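Local coordinates for protein tyrosinase (Aspergillus oryzae, PDB 6JU8) that binds two copper ions in a dinuclear centre and probably uses them, with molecular oxygen, to oxidise L-tyrosine and L-dopa to L-dopaquinone, at residues Y7-P13 with L113-Y119; W78-P82 with R409-R413; V339-F344 with W355-S361. The protein carries 1 engineered substitution. The contacts are given in a common frame with arbitrary orientation. Numbering follows the deposited sequence.

In the fold
The chain comprises the di-copper catalytic part of a longer tyrosinase. From the N terminus, residues 7-13 run along helix 103-129, where contact 1 closes a loop of about 100 residues. Contact 2 crosses it: residues 78-82, inside that loop, pair with residues 409-413 far downstream. The two contacts touch, since Tyr-7 N approaches Asp-79 OD2 and Ile-9 N approaches His-412 O, both at 3.0 Å and both probable hydrogen bonds. Contact 3, a short local closure at the end of helix 328-340, is nested inside the loop of contact 2. Contacts 1 and 2 thus join the N-terminal arm and strand 412-415 to the helical core, whereas contact 3 lies beside His-336, a ligand of the second copper.

Contact 1. Residues Y7-P13 with L113-Y119; sequences YLITGIP and LYEQVIY
Residues 7-13 form an irregular, largely extended arm along helix 103-129, with Ile-9 beside Leu-113 (CA-CA 6.1 Å) and Ile-12 beside Gln-116 (CA-CA 5.4 Å). Tyr-7 begins it extended, its t rotamer carrying the ring toward the helix. Its CE2 lies 3.5 Å from Leu-113 CD1 and its CZ 4.0 Å from Val-117 CG2, while the hydroxyl hydrogen-bonds to Glu-120, one turn after Gln-116. Leu-8 turns its side chain away but offers its carbonyl O to Gln-116 NE2 in a weak 3.3 Å hydrogen bond; NE2 also hydrogen-bonds to Glu-120 OE2. The m,t side chain of Ile-9 reaches back so that CG1 meets Leu-113 CD1 at 3.9 Å. From the fully extended t,t arm of Gln-116, OE1 accepts hydrogen bonds from Thr-10 N (2.8 Å) and Gly-11 N (3.0 Å). Thr-10 (p) adds a hydrogen bond within the arm, OG1 to Gly-11 O, 2.6 Å. Gly-11 takes phi/psi near 81/170°, strained for residues with a CB. A water links Ile-12 N and Glu-115 OE2, each at 2.9 Å, while Glu-115 OE1 forms a salt bridge with Arg-23 and accepts a hydrogen bond from Leu-147 N. Ile-12 packs CG1 on Tyr-119 CB at 3.6 Å, and its CG2 makes a CH-pi contact 3.6 Å from the Tyr-119 ring centroid, 8° off the normal. Pro-13 CD lies 3.6 Å from Tyr-119 CE2. The arrangement is an N-terminal arm strapped by a glutamine to a core helix of the type 3 copper fold, which also bears the copper ligand His-107.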
loop_
_atom_site.group_PDB
_atom_site.type_symbol
_atom_site.label_atom_id
_atom_site.label_comp_id
_atom_site.label_asym_id
_atom_site.label_seq_id
_atom_site.Cartn_x
_atom_site.Cartn_y
_atom_site.Cartn_z
ATOM N N TYR A 7 32.415 -10.813 -14.750
ATOM C CA TYR A 7 32.260 -10.577 -13.327
ATOM C C TYR A 7 32.428 -11.895 -12.584
ATOM O O TYR A 7 31.587 -12.786 -12.686
ATOM C CB TYR A 7 30.900 -9.959 -13.027
ATOM C CG TYR A 7 30.780 -9.585 -11.566
ATOM C CD1 TYR A 7 31.279 -8.369 -11.113
ATOM C CD2 TYR A 7 30.190 -10.448 -10.657
ATOM C CE1 TYR A 7 31.176 -8.032 -9.769
ATOM C CE2 TYR A 7 30.081 -10.109 -9.326
ATOM C CZ TYR A 7 30.568 -8.904 -8.883
ATOM O OH TYR A 7 30.444 -8.592 -7.546
ATOM N N LEU A 8 33.537 -12.050 -11.884
ATOM C CA LEU A 8 33.848 -13.350 -11.287
ATOM C C LEU A 8 33.193 -13.483 -9.921
ATOM O O LEU A 8 33.488 -12.709 -9.014
ATOM C CB LEU A 8 35.374 -13.453 -11.176
ATOM C CG LEU A 8 36.101 -13.349 -12.514
ATOM C CD1 LEU A 8 37.604 -13.423 -12.317
ATOM C CD2 LEU A 8 35.648 -14.460 -13.462
ATOM N N ILE A 9 32.267 -14.426 -9.806
ATOM C CA ILE A 9 31.500 -14.601 -8.573
ATOM C C ILE A 9 32.262 -15.525 -7.635
ATOM O O ILE A 9 32.686 -16.618 -8.006
ATOM C CB ILE A 9 30.093 -15.139 -8.876
ATOM C CG1 ILE A 9 29.327 -14.132 -9.761
ATOM C CG2 ILE A 9 29.313 -15.478 -7.621
ATOM C CD1 ILE A 9 28.239 -14.779 -10.598
ATOM N N THR A 10 32.449 -15.059 -6.404
ATOM C CA THR A 10 33.241 -15.734 -5.397
ATOM C C THR A 10 32.486 -15.857 -4.080
ATOM O O THR A 10 32.888 -16.626 -3.215
ATOM C CB THR A 10 34.517 -14.925 -5.074
ATOM O OG1 THR A 10 34.134 -13.592 -4.710
ATOM C CG2 THR A 10 35.383 -14.811 -6.319
ATOM N N GLY A 11 31.432 -15.070 -3.897
ATOM C CA GLY A 11 30.956 -14.845 -2.541
ATOM C C GLY A 11 31.807 -13.773 -1.885
ATOM O O GLY A 11 32.824 -13.328 -2.462
ATOM N N ILE A 12 31.390 -13.286 -0.725
ATOM C CA ILE A 12 32.191 -12.241 -0.052
ATOM C C ILE A 12 33.557 -12.806 0.312
ATOM O O ILE A 12 33.671 -13.951 0.794
ATOM C CB ILE A 12 31.422 -11.736 1.178
ATOM C CG1 ILE A 12 30.177 -10.957 0.728
ATOM C CG2 ILE A 12 32.312 -10.906 2.096
ATOM C CD1 ILE A 12 29.199 -10.622 1.817
ATOM N N PRO A 13 34.645 -12.103 0.004
ATOM C CA PRO A 13 35.998 -12.647 0.210
ATOM C C PRO A 13 36.217 -13.028 1.669
ATOM O O PRO A 13 35.691 -12.444 2.617
ATOM C CB PRO A 13 36.939 -11.507 -0.200
ATOM C CG PRO A 13 36.110 -10.694 -1.152
ATOM C CD PRO A 13 34.695 -10.780 -0.646
ATOM N N LEU A 113 25.602 -13.921 -6.035
ATOM C CA LEU A 113 25.952 -12.766 -6.862
ATOM C C LEU A 113 25.390 -11.487 -6.242
ATOM O O LEU A 113 26.082 -10.478 -6.125
ATOM C CB LEU A 113 25.414 -12.964 -8.285
ATOM C CG LEU A 113 25.354 -11.760 -9.208
ATOM C CD1 LEU A 113 26.744 -11.176 -9.472
ATOM C CD2 LEU A 113 24.678 -12.097 -10.536
ATOM N N TYR A 114 24.107 -11.510 -5.882
ATOM C CA TYR A 114 23.447 -10.322 -5.324
ATOM C C TYR A 114 24.143 -9.895 -4.033
ATOM O O TYR A 114 24.442 -8.719 -3.845
ATOM C CB TYR A 114 22.008 -10.662 -5.036
ATOM C CG TYR A 114 21.040 -9.592 -4.614
ATOM C CD1 TYR A 114 20.692 -8.537 -5.438
ATOM C CD2 TYR A 114 20.417 -9.682 -3.367
ATOM C CE1 TYR A 114 19.780 -7.565 -5.052
ATOM C CE2 TYR A 114 19.490 -8.734 -2.982
ATOM C CZ TYR A 114 19.179 -7.682 -3.816
ATOM O OH TYR A 114 18.242 -6.764 -3.417
ATOM N N GLU A 115 24.370 -10.878 -3.165
ATOM C CA GLU A 115 25.060 -10.604 -1.901
ATOM C C GLU A 115 26.437 -9.990 -2.120
ATOM O O GLU A 115 26.833 -9.052 -1.405
ATOM C CB GLU A 115 25.182 -11.910 -1.117
ATOM C CG GLU A 115 25.905 -11.832 0.213
ATOM C CD GLU A 115 25.915 -13.197 0.881
ATOM O OE1 GLU A 115 25.216 -13.377 1.885
ATOM O OE2 GLU A 115 26.603 -14.106 0.354
ATOM N N GLN A 116 27.169 -10.523 -3.113
ATOM C CA GLN A 116 28.524 -10.037 -3.345
ATOM C C GLN A 116 28.490 -8.607 -3.867
ATOM O O GLN A 116 29.299 -7.773 -3.471
ATOM C CB GLN A 116 29.228 -10.955 -4.353
ATOM C CG GLN A 116 30.686 -10.552 -4.619
ATOM C CD GLN A 116 31.354 -11.480 -5.614
ATOM O OE1 GLN A 116 31.096 -12.680 -5.626
ATOM N NE2 GLN A 116 32.201 -10.942 -6.477
ATOM N N VAL A 117 27.596 -8.330 -4.812
ATOM C CA VAL A 117 27.475 -6.976 -5.367
ATOM C C VAL A 117 27.128 -5.980 -4.276
ATOM O O VAL A 117 27.665 -4.865 -4.215
ATOM C CB VAL A 117 26.435 -6.947 -6.502
ATOM C CG1 VAL A 117 26.106 -5.521 -6.912
ATOM C CG2 VAL A 117 26.977 -7.763 -7.684
ATOM N N ILE A 118 26.190 -6.364 -3.400
ATOM C CA ILE A 118 25.859 -5.505 -2.265
ATOM C C ILE A 118 27.041 -5.231 -1.352
ATOM O O ILE A 118 27.309 -4.059 -1.019
ATOM C CB ILE A 118 24.673 -6.105 -1.475
ATOM C CG1 ILE A 118 23.386 -6.083 -2.307
ATOM C CG2 ILE A 118 24.505 -5.343 -0.155
ATOM C CD1 ILE A 118 22.300 -6.975 -1.729
ATOM N N TYR A 119 27.780 -6.262 -0.970
ATOM C CA TYR A 119 28.969 -6.108 -0.147
ATOM C C TYR A 119 29.962 -5.162 -0.804
ATOM O O TYR A 119 30.513 -4.282 -0.157
ATOM C CB TYR A 119 29.614 -7.481 0.064
ATOM C CG TYR A 119 30.995 -7.451 0.686
ATOM C CD1 TYR A 119 31.162 -7.310 2.062
ATOM C CD2 TYR A 119 32.141 -7.599 -0.111
ATOM C CE1 TYR A 119 32.445 -7.300 2.638
ATOM C CE2 TYR A 119 33.396 -7.590 0.461
ATOM C CZ TYR A 119 33.545 -7.435 1.821
ATOM O OH TYR A 119 34.813 -7.437 2.358
HETATM O O HOH W 1 29.393 -14.650 0.932
HETATM O O HOH W 2 35.439 -10.061 3.739
#

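Contact 2. Residues W78-P82 with R409-R413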
loop_
_atom_site.group_PDB
_atom_site.type_symbol
_atom_site.label_atom_id
_atom_site.label_comp_id
_atom_site.label_asym_id
_atom_site.label_seq_id
_atom_site.Cartn_x
_atom_site.Cartn_y
_atom_site.Cartn_z
ATOM N N TRP A 78 23.730 -10.817 -20.394
ATOM C CA TRP A 78 24.343 -10.371 -19.151
ATOM C C TRP A 78 25.754 -10.949 -19.099
ATOM O O TRP A 78 25.957 -12.111 -19.471
ATOM C CB TRP A 78 23.518 -10.783 -17.916
ATOM C CG TRP A 78 24.088 -10.152 -16.678
ATOM C CD1 TRP A 78 23.843 -8.892 -16.204
ATOM C CD2 TRP A 78 25.002 -10.748 -15.744
ATOM N NE1 TRP A 78 24.552 -8.678 -15.057
ATOM C CE2 TRP A 78 25.268 -9.795 -14.737
ATOM C CE3 TRP A 78 25.609 -12.013 -15.668
ATOM C CZ2 TRP A 78 26.128 -10.045 -13.659
ATOM C CZ3 TRP A 78 26.453 -12.249 -14.606
ATOM C CH2 TRP A 78 26.698 -11.290 -13.627
ATOM N N ASP A 79 26.717 -10.154 -18.669
ATOM C CA ASP A 79 28.108 -10.584 -18.528
ATOM C C ASP A 79 28.642 -11.256 -19.789
ATOM O O ASP A 79 29.454 -12.185 -19.740
ATOM C CB ASP A 79 28.320 -11.485 -17.316
ATOM C CG ASP A 79 29.720 -11.338 -16.738
ATOM O OD1 ASP A 79 30.333 -10.255 -16.922
ATOM O OD2 ASP A 79 30.197 -12.304 -16.105
ATOM N N GLY A 80 28.227 -10.734 -20.951
ATOM C CA GLY A 80 28.780 -11.245 -22.192
ATOM C C GLY A 80 28.157 -12.542 -22.666
ATOM O O GLY A 80 28.592 -13.090 -23.684
ATOM N N VAL A 81 27.141 -13.010 -21.950
ATOM C CA VAL A 81 26.430 -14.236 -22.306
ATOM C C VAL A 81 25.131 -13.851 -22.997
ATOM O O VAL A 81 24.333 -13.096 -22.418
ATOM C CB VAL A 81 26.115 -15.055 -21.043
ATOM C CG1 VAL A 81 25.445 -16.368 -21.424
ATOM C CG2 VAL A 81 27.351 -15.261 -20.188
ATOM N N PRO A 82 24.905 -14.271 -24.230
ATOM C CA PRO A 82 23.732 -13.787 -24.964
ATOM C C PRO A 82 22.407 -14.272 -24.395
ATOM O O PRO A 82 22.360 -15.373 -23.864
ATOM C CB PRO A 82 23.927 -14.358 -26.375
ATOM C CG PRO A 82 25.391 -14.663 -26.453
ATOM C CD PRO A 82 25.752 -15.142 -25.066
ATOM N N ARG A 409 24.705 -20.930 -16.535
ATOM C CA ARG A 409 24.812 -19.646 -17.228
ATOM C C ARG A 409 23.880 -18.646 -16.566
ATOM O O ARG A 409 22.777 -19.027 -16.146
ATOM C CB ARG A 409 24.437 -19.843 -18.707
ATOM C CG ARG A 409 25.394 -20.780 -19.449
ATOM C CD ARG A 409 25.080 -20.807 -20.952
ATOM N NE ARG A 409 23.674 -20.494 -21.172
ATOM C CZ ARG A 409 23.189 -19.684 -22.101
ATOM N NH1 ARG A 409 21.883 -19.457 -22.213
ATOM N NH2 ARG A 409 24.022 -19.082 -22.949
ATOM N N PRO A 410 24.238 -17.373 -16.468
ATOM C CA PRO A 410 25.410 -16.741 -17.048
ATOM C C PRO A 410 26.563 -16.515 -16.085
ATOM O O PRO A 410 27.396 -15.618 -16.291
ATOM C CB PRO A 410 24.788 -15.375 -17.434
ATOM C CG PRO A 410 23.993 -15.048 -16.194
ATOM C CD PRO A 410 23.339 -16.368 -15.839
ATOM N N PHE A 411 26.670 -17.334 -15.053
ATOM C CA PHE A 411 27.517 -17.047 -13.913
ATOM C C PHE A 411 28.944 -17.546 -14.114
ATOM O O PHE A 411 29.148 -18.745 -14.245
ATOM C CB PHE A 411 26.914 -17.671 -12.657
ATOM C CG PHE A 411 25.494 -17.229 -12.380
ATOM C CD1 PHE A 411 25.167 -15.874 -12.377
ATOM C CD2 PHE A 411 24.503 -18.164 -12.106
ATOM C CE1 PHE A 411 23.858 -15.475 -12.093
ATOM C CE2 PHE A 411 23.219 -17.772 -11.796
ATOM C CZ PHE A 411 22.906 -16.418 -11.780
ATOM N N HIS A 412 29.888 -16.625 -14.100
ATOM C CA HIS A 412 31.299 -16.931 -14.325
ATOM C C HIS A 412 32.078 -17.038 -13.016
ATOM O O HIS A 412 31.809 -16.326 -12.046
ATOM C CB HIS A 412 31.946 -15.858 -15.194
ATOM C CG HIS A 412 31.439 -15.879 -16.604
ATOM N ND1 HIS A 412 30.767 -14.808 -17.139
ATOM C CD2 HIS A 412 31.524 -16.786 -17.590
ATOM C CE1 HIS A 412 30.439 -15.057 -18.395
ATOM N NE2 HIS A 412 30.899 -16.259 -18.695
ATOM N N ARG A 413 33.078 -17.916 -13.027
ATOM C CA ARG A 413 34.001 -18.043 -11.919
ATOM C C ARG A 413 35.408 -18.314 -12.445
ATOM O O ARG A 413 35.603 -18.748 -13.582
ATOM C CB ARG A 413 33.586 -19.146 -10.951
ATOM C CG ARG A 413 33.356 -20.489 -11.632
ATOM C CD ARG A 413 32.879 -21.552 -10.662
ATOM N NE ARG A 413 33.833 -21.795 -9.588
ATOM C CZ ARG A 413 34.842 -22.650 -9.684
ATOM N NH1 ARG A 413 35.062 -23.362 -10.782
ATOM N NH2 ARG A 413 35.645 -22.776 -8.632
HETATM O O HOH W 3 29.427 -13.785 -13.800
#
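A cis peptide bond precedes Pro-410. Pro-410 and His-412 both point toward residues 78-82, which form a type I' beta turn, Trp-78 to Val-81, with positive phi at Asp-79 and Gly-80; it is closed by Val-81 N to Trp-78 O (2.9 Å) and Trp-78 N to Val-81 O (3.1 Å). Asp-79 OD2 accepts a His-carboxylate hydrogen bond from His-412 ND1 at 2.8 Å and is shared with Tyr-7 N; a water donates to Asp-79 OD2 (2.8 Å) and accepts a hydrogen bond from His-412 N (2.9 Å). Beside this polar group, Pro-410 CG packs on Trp-78 CE3 (3.5 Å) and Pro-410 CB on Val-81 CG2 (3.8 Å). Trp-78 NE1 hydrogen-bonds to the carbonyl O of Gln-61. The Phe-411 side chain is about 7 Å from that of the copper ligand His-107. Trp-78 and Phe-411 both rest on Leu-113 of helix 103-129, Trp-78 also reaches Leu-67 of helix 64-69, and Val-81 and His-412 pack against strand 420-423.

Contact 3. Residues V339-F344 with W355-S361; sequences VGGFMF and WGAGHMS
Residues 355-361 run antiparallel to residues 339-344, which leave helix 328-340 at Gly-341 (phi 95°). Trp-355 starts the pairing, its t rotamer directing NE1 to Phe-344 O (3.0 Å). Gly-356 N donates to Met-343 O at 2.8 Å; in return Gly-356 O accepts a weak bond from Met-343 N (3.3 Å). Phe-342 and Met-343 both face Gly-356, a classic beta bulge, and a water bridges Phe-342 N (2.8 Å) and Gly-356 O (2.6 Å). Ala-357 sets CB against Phe-344 CB at 3.8 Å, and its CA makes a CH...O contact with Gly-341 O at 3.3 Å. Gly-358 N donates to Gly-341 O (3.2 Å). In the 3-10 turn that follows, Met-360 CB lies 3.5 Å from Gly-340 CA and Met-360 CG 4.0 Å from Val-339 CG1. Ser-361 (p) places OG 2.8 Å from Gly-341 O and 3.1 Å from Gly-358 O. A CB would clash on Gly-340 (with Ser-361 N and Met-360 N), Gly-341 (Gly-356 O) or Gly-358 (Gly-340 O). The polar links rest mainly on the backbone, and Met-360 O hydrogen-bonds to ND1 of the copper ligand His-336, consistent with the turn helping to orient that imidazole.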
loop_
_atom_site.group_PDB
_atom_site.type_symbol
_atom_site.label_atom_id
_atom_site.label_comp_id
_atom_site.label_asym_id
_atom_site.label_seq_id
_atom_site.Cartn_x
_atom_site.Cartn_y
_atom_site.Cartn_z
ATOM N N VAL A 339 2.892 -14.089 -2.242
ATOM C CA VAL A 339 3.496 -12.773 -1.985
ATOM C C VAL A 339 3.074 -11.779 -3.051
ATOM O O VAL A 339 2.755 -10.629 -2.738
ATOM C CB VAL A 339 5.030 -12.880 -1.963
ATOM C CG1 VAL A 339 5.693 -11.508 -1.909
ATOM C CG2 VAL A 339 5.481 -13.712 -0.762
ATOM N N GLY A 340 3.093 -12.184 -4.317
ATOM C CA GLY A 340 2.939 -11.259 -5.420
ATOM C C GLY A 340 1.493 -10.944 -5.757
ATOM O O GLY A 340 1.199 -9.857 -6.251
ATOM N N GLY A 341 0.612 -11.922 -5.527
ATOM C CA GLY A 341 -0.761 -11.837 -6.005
ATOM C C GLY A 341 -0.852 -12.565 -7.340
ATOM O O GLY A 341 -0.076 -12.259 -8.256
ATOM N N PHE A 342 -1.779 -13.516 -7.406
ATOM C CA PHE A 342 -1.830 -14.457 -8.515
ATOM C C PHE A 342 -3.142 -14.423 -9.283
ATOM O O PHE A 342 -3.362 -15.314 -10.116
ATOM C CB PHE A 342 -1.522 -15.897 -8.008
ATOM C CG PHE A 342 -2.467 -16.319 -6.907
ATOM C CD1 PHE A 342 -3.600 -17.070 -7.185
ATOM C CD2 PHE A 342 -2.250 -15.954 -5.587
ATOM C CE1 PHE A 342 -4.492 -17.407 -6.187
ATOM C CE2 PHE A 342 -3.141 -16.279 -4.575
ATOM C CZ PHE A 342 -4.255 -17.036 -4.876
ATOM N N MET A 343 -4.005 -13.443 -8.999
ATOM C CA MET A 343 -5.290 -13.343 -9.672
ATOM C C MET A 343 -5.489 -11.935 -10.233
ATOM O O MET A 343 -5.834 -11.020 -9.502
ATOM C CB MET A 343 -6.452 -13.653 -8.737
ATOM C CG MET A 343 -6.569 -15.121 -8.407
ATOM S SD MET A 343 -8.007 -15.535 -7.404
ATOM C CE MET A 343 -7.572 -14.872 -5.818
ATOM N N PHE A 344 -5.214 -11.751 -11.514
ATOM C CA PHE A 344 -5.438 -10.461 -12.175
ATOM C C PHE A 344 -6.921 -10.320 -12.525
ATOM O O PHE A 344 -7.484 -9.265 -12.252
ATOM C CB PHE A 344 -4.563 -10.386 -13.423
ATOM C CG PHE A 344 -4.771 -9.208 -14.332
ATOM C CD1 PHE A 344 -4.447 -7.926 -13.883
ATOM C CD2 PHE A 344 -5.252 -9.339 -15.624
ATOM C CE1 PHE A 344 -4.586 -6.814 -14.702
ATOM C CE2 PHE A 344 -5.399 -8.248 -16.457
ATOM C CZ PHE A 344 -5.052 -6.983 -15.994
ATOM N N TRP A 355 -8.124 -11.215 -4.415
ATOM C CA TRP A 355 -7.956 -10.668 -5.769
ATOM C C TRP A 355 -6.763 -9.723 -5.857
ATOM O O TRP A 355 -6.546 -8.898 -4.960
ATOM C CB TRP A 355 -9.227 -9.895 -6.124
ATOM C CG TRP A 355 -9.343 -9.403 -7.534
ATOM C CD1 TRP A 355 -8.659 -9.782 -8.663
ATOM C CD2 TRP A 355 -10.269 -8.383 -7.946
ATOM N NE1 TRP A 355 -9.089 -9.068 -9.763
ATOM C CE2 TRP A 355 -10.089 -8.190 -9.331
ATOM C CE3 TRP A 355 -11.218 -7.613 -7.257
ATOM C CZ2 TRP A 355 -10.829 -7.259 -10.052
ATOM C CZ3 TRP A 355 -11.965 -6.682 -7.983
ATOM C CH2 TRP A 355 -11.774 -6.511 -9.366
ATOM N N GLY A 356 -5.980 -9.860 -6.914
ATOM C CA GLY A 356 -4.975 -8.931 -7.350
ATOM C C GLY A 356 -3.704 -9.620 -7.792
ATOM O O GLY A 356 -3.360 -10.693 -7.262
ATOM N N ALA A 357 -3.011 -9.006 -8.748
ATOM C CA ALA A 357 -1.780 -9.620 -9.258
ATOM C C ALA A 357 -0.587 -8.687 -9.070
ATOM O O ALA A 357 -0.721 -7.459 -8.985
ATOM C CB ALA A 357 -1.918 -9.952 -10.734
ATOM N N GLY A 358 0.603 -9.270 -9.062
ATOM C CA GLY A 358 1.814 -8.453 -8.904
ATOM C C GLY A 358 3.049 -9.285 -9.219
ATOM O O GLY A 358 3.004 -10.470 -9.511
ATOM N N HIS A 359 4.182 -8.588 -9.169
ATOM C CA HIS A 359 5.407 -9.059 -9.786
ATOM C C HIS A 359 5.835 -10.435 -9.301
ATOM O O HIS A 359 6.254 -11.268 -10.111
ATOM C CB HIS A 359 6.537 -8.027 -9.555
ATOM C CG HIS A 359 6.278 -6.806 -10.418
ATOM N ND1 HIS A 359 5.234 -5.935 -10.148
ATOM C CD2 HIS A 359 6.887 -6.310 -11.515
ATOM C CE1 HIS A 359 5.211 -4.999 -11.076
ATOM N NE2 HIS A 359 6.208 -5.184 -11.925
ATOM N N MET A 360 5.782 -10.675 -7.988
ATOM C CA MET A 360 6.340 -11.914 -7.467
ATOM C C MET A 360 5.660 -13.169 -8.007
ATOM O O MET A 360 6.245 -14.263 -7.929
ATOM C CB MET A 360 6.371 -11.934 -5.934
ATOM C CG MET A 360 7.635 -11.276 -5.381
ATOM S SD MET A 360 9.095 -12.352 -5.506
ATOM C CE MET A 360 8.724 -13.540 -4.206
ATOM N N SER A 361 4.448 -13.067 -8.542
ATOM C CA SER A 361 3.805 -14.297 -9.044
ATOM C C SER A 361 4.162 -14.605 -10.481
ATOM O O SER A 361 3.730 -15.647 -10.986
ATOM C CB SER A 361 2.280 -14.203 -8.944
ATOM O OG SER A 361 1.808 -13.322 -9.957
HETATM O O HOH W 4 -4.159 -12.921 -6.085
#